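Local structure of carbonic anhydrase (Neosartorya fumigata, 7COI) at the interface of chains A and B. The protein is a zinc-dependent carbonic anhydrase of the beta class, an enzyme family that interconverts carbon dioxide and hydrogencarbonate. Numbering follows the deposited sequence. Chains: chain A/B, Carbonic anhydrase.

Contact 1: the interface of chains A and B. Residues chain A 152, 155-156, 159; chain B 192, 195-196.
Helix 152-164 of chain A lies against the loop residue B:Ile192 and the first turn of helix 193-206 of chain B, with A:Leu152 wedged among B:Ile192, B:Pro195 and B:Trp196. The two methyl branches of the leucine divide the work. CD2 meets the CG1 methylene of B:Ile192 at 3.5 Å, the two side chains crossing obliquely, whereas CD1 points to CB of B:Pro195, 3.9 Å away, and crosses the pyrrolidine at about a right angle. B:Ile192 also reaches along the helix by its other branch: CG1 is anti to the backbone N (chi1 -162°), which leaves the CG2 methyl to lie 3.5 Å from CB of A:Glu159, a residue that contributes its aliphatic CB and CG. Its CD1 approaches the bare CA of A:Gly155 at 4.0 Å, where no side chain stands between the isoleucine and the helix backbone. On the other flank, the methyl CB of A:Ala156 touches CG of the B:Trp196 indole at 3.7 Å, near the root of the ring system, and the benzo-ring atom CE3 lies 3.9 Å from CB of A:Leu152. No polar pair bridges the two chains here, so this patch, hiding 213 Å² in total, is held by apolar packing. The site places the N-terminal half of one subunit's helix beside the start of a helix in its partner, within a two-fold symmetric interface that repeats the contact with chains exchanged.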
# COMPACT_ATOMS: atom_id res chain seq x y z
N LEU A 152 4.08 -1.75 3.40
CA LEU A 152 4.94 -0.86 4.21
C LEU A 152 4.71 -1.07 5.70
O LEU A 152 5.62 -0.78 6.48
CB LEU A 152 4.68 0.61 3.87
CG LEU A 152 5.19 1.07 2.51
CD1 LEU A 152 4.95 2.57 2.39
CD2 LEU A 152 6.65 0.73 2.33
N GLY A 155 6.65 -4.07 6.55
CA GLY A 155 8.01 -3.72 6.05
C GLY A 155 8.72 -2.79 7.03
O GLY A 155 9.91 -3.02 7.35
N ALA A 156 8.03 -1.75 7.49
CA ALA A 156 8.61 -0.77 8.43
C ALA A 156 8.89 -1.41 9.79
O ALA A 156 9.96 -1.15 10.38
CB ALA A 156 7.72 0.44 8.50
N GLU A 159 12.04 -3.65 9.35
CA GLU A 159 13.23 -2.78 9.22
C GLU A 159 13.64 -2.27 10.61
O GLU A 159 14.85 -2.37 10.96
CB GLU A 159 12.95 -1.65 8.24
CG GLU A 159 14.06 -0.63 8.12
CD GLU A 159 15.36 -1.09 7.45
OE1 GLU A 159 15.34 -2.09 6.73
OE2 GLU A 159 16.35 -0.43 7.65
N ILE B 192 13.02 2.16 4.11
CA ILE B 192 11.57 1.87 3.97
C ILE B 192 10.79 2.58 5.06
O ILE B 192 9.59 2.81 4.85
CB ILE B 192 11.33 0.35 3.96
CG1 ILE B 192 9.94 0.02 3.39
CG2 ILE B 192 11.52 -0.26 5.31
CD1 ILE B 192 9.71 -1.47 3.23
N PRO B 195 8.83 6.46 3.77
CA PRO B 195 7.44 6.62 3.34
C PRO B 195 6.45 6.33 4.49
O PRO B 195 5.41 6.99 4.58
CB PRO B 195 7.32 5.67 2.14
CG PRO B 195 8.47 4.69 2.27
CD PRO B 195 9.56 5.48 2.94
N TRP B 196 6.76 5.34 5.33
CA TRP B 196 5.87 4.98 6.46
C TRP B 196 5.66 6.21 7.36
O TRP B 196 4.53 6.42 7.84
CB TRP B 196 6.43 3.80 7.25
CG TRP B 196 5.50 3.46 8.38
CD1 TRP B 196 5.62 3.85 9.68
CD2 TRP B 196 4.20 2.88 8.24
NE1 TRP B 196 4.49 3.49 10.37
CE2 TRP B 196 3.61 2.90 9.51
CE3 TRP B 196 3.50 2.32 7.16
CZ2 TRP B 196 2.36 2.34 9.74
CZ3 TRP B 196 2.25 1.79 7.39
CH2 TRP B 196 1.70 1.79 8.67

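Contact 2: the interface of chains A and B. Residues chain A 109-110, 112, 138, 160; chain B 120-123, 179.
The active site of chain B lies at the subunit interface, as is usual in beta-class carbonic anhydrases, and A:Gln110 and A:Phe138 of strand 137-142 help to form it, beside the family's Asp-Arg dyad on the loop after strand 114-119. B:Ser122 and A:Gln110 make the polar link. The side-chain carbonyl OE1 of A:Gln110 accepts from the hydroxyl OG of B:Ser122 at 2.7 Å and from the backbone N of the same residue at 2.8 Å. Both donors lie off the amide carbonyl plane, and together they restrict the rotation of the amide. B:Ser122 can offer both groups to one oxygen because its OG sits between its own backbone N and carbonyl carbon (chi1 64°), while the ring of A:Pro112 packs against this serine.

Beside this link, the A:Gln110 amide stacks on the carboxylate of B:Asp121, their planes 12° apart; NE2 is 3.4 Å from OD2, a stacked, face-to-face approach rather than a hydrogen bond. The carboxylate is held within its own chain by B:Arg123, side-on: NE bonds to OD1 at 2.9 Å and NH2 forms a salt bridge to OD2 at 2.8 Å, each oxygen using its syn lone pair. The backbone N of B:Arg123 takes the anti lone pair of OD1, which fixes the orientation of this aspartate. B:Cys119, B:His175 and B:Cys178 bind the zinc; B:Asp121, which can also bind zinc in this protein, is not a zinc ligand here, and its pairing with B:Arg123 is the accessible, active arrangement known for the family. B:Ser120, the residue before B:Asp121, lies over one face of the A:Phe138 ring, with its CB 3.7 Å above the plane and offset toward the rim, and CD1 of the ring lies 3.3 Å from the B:Ser120 backbone O.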
# COMPACT_ATOMS: atom_id res chain seq x y z
N GLY A 109 15.24 2.99 27.54
CA GLY A 109 15.27 2.45 26.16
C GLY A 109 14.85 1.01 26.14
O GLY A 109 15.13 0.29 27.13
N GLN A 110 14.15 0.60 25.08
CA GLN A 110 13.76 -0.82 24.93
C GLN A 110 14.91 -1.60 24.30
O GLN A 110 15.61 -1.04 23.43
CB GLN A 110 12.49 -0.93 24.07
CG GLN A 110 12.72 -0.60 22.60
CD GLN A 110 11.46 -0.70 21.78
OE1 GLN A 110 10.72 -1.69 21.89
NE2 GLN A 110 11.30 0.26 20.89
N PRO A 112 14.22 -5.31 23.22
CA PRO A 112 13.61 -6.62 23.04
C PRO A 112 14.50 -7.47 22.14
O PRO A 112 15.08 -6.93 21.21
CB PRO A 112 12.28 -6.28 22.33
CG PRO A 112 12.59 -5.04 21.60
CD PRO A 112 13.50 -4.25 22.52
N PHE A 138 8.80 -6.89 20.66
CA PHE A 138 8.43 -5.88 19.63
C PHE A 138 7.37 -6.52 18.75
O PHE A 138 7.56 -7.67 18.32
CB PHE A 138 9.68 -5.42 18.88
CG PHE A 138 9.49 -4.17 18.08
CD1 PHE A 138 9.47 -2.94 18.72
CD2 PHE A 138 9.41 -4.20 16.71
CE1 PHE A 138 9.34 -1.76 17.99
CE2 PHE A 138 9.30 -3.02 15.97
CZ PHE A 138 9.25 -1.81 16.62
N PHE A 160 12.67 -1.75 11.38
CA PHE A 160 12.97 -1.15 12.70
C PHE A 160 13.49 -2.24 13.65
O PHE A 160 14.54 -2.04 14.28
CB PHE A 160 11.76 -0.43 13.26
CG PHE A 160 12.10 0.49 14.39
CD1 PHE A 160 12.23 0.01 15.68
CD2 PHE A 160 12.23 1.85 14.17
CE1 PHE A 160 12.55 0.87 16.72
CE2 PHE A 160 12.55 2.71 15.21
CZ PHE A 160 12.70 2.22 16.49
N SER B 120 4.14 -0.72 17.86
CA SER B 120 4.88 -2.00 18.01
C SER B 120 5.89 -1.97 19.17
O SER B 120 6.29 -3.06 19.61
CB SER B 120 5.60 -2.31 16.73
OG SER B 120 4.71 -2.41 15.67
N ASP B 121 6.27 -0.79 19.64
CA ASP B 121 7.19 -0.60 20.80
C ASP B 121 6.95 -1.70 21.83
O ASP B 121 5.76 -1.88 22.27
CB ASP B 121 7.03 0.81 21.38
CG ASP B 121 8.15 1.16 22.38
OD1 ASP B 121 8.31 0.39 23.39
OD2 ASP B 121 8.83 2.14 22.15
N SER B 122 8.01 -2.43 22.21
CA SER B 122 7.91 -3.60 23.13
C SER B 122 7.35 -3.19 24.50
O SER B 122 6.86 -4.07 25.21
CB SER B 122 9.24 -4.29 23.27
OG SER B 122 10.18 -3.43 23.88
N ARG B 123 7.41 -1.91 24.84
CA ARG B 123 6.95 -1.42 26.17
C ARG B 123 5.43 -1.15 26.19
O ARG B 123 4.95 -0.79 27.27
CB ARG B 123 7.73 -0.19 26.59
CG ARG B 123 9.22 -0.47 26.63
CD ARG B 123 10.10 0.77 26.63
NE ARG B 123 9.99 1.56 25.42
CZ ARG B 123 10.62 2.70 25.21
NH1 ARG B 123 11.47 3.19 26.12
NH2 ARG B 123 10.45 3.34 24.08
N GLY B 179 10.07 5.91 19.19
CA GLY B 179 11.17 5.93 18.21
C GLY B 179 10.72 6.42 16.83
O GLY B 179 11.50 7.05 16.15

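The C-alpha centres of contact 1 and contact 2 lie about 16 Å apart on the same A-B interface. Helix 152-164 of chain A joins them: its first turns supply the apolar surface of contact 1, and A:Phe160, one residue beyond A:Glu159, borders contact 2. Chain B contributes separate segments, so the helix spans two regions of its partner. The patch of contact 1 helps hold the subunits together, while contact 2 places residues of one chain in the other's active site. With the two-fold twin, each active site is built from both chains, so pairing matters for function and may help to order both active-site loops.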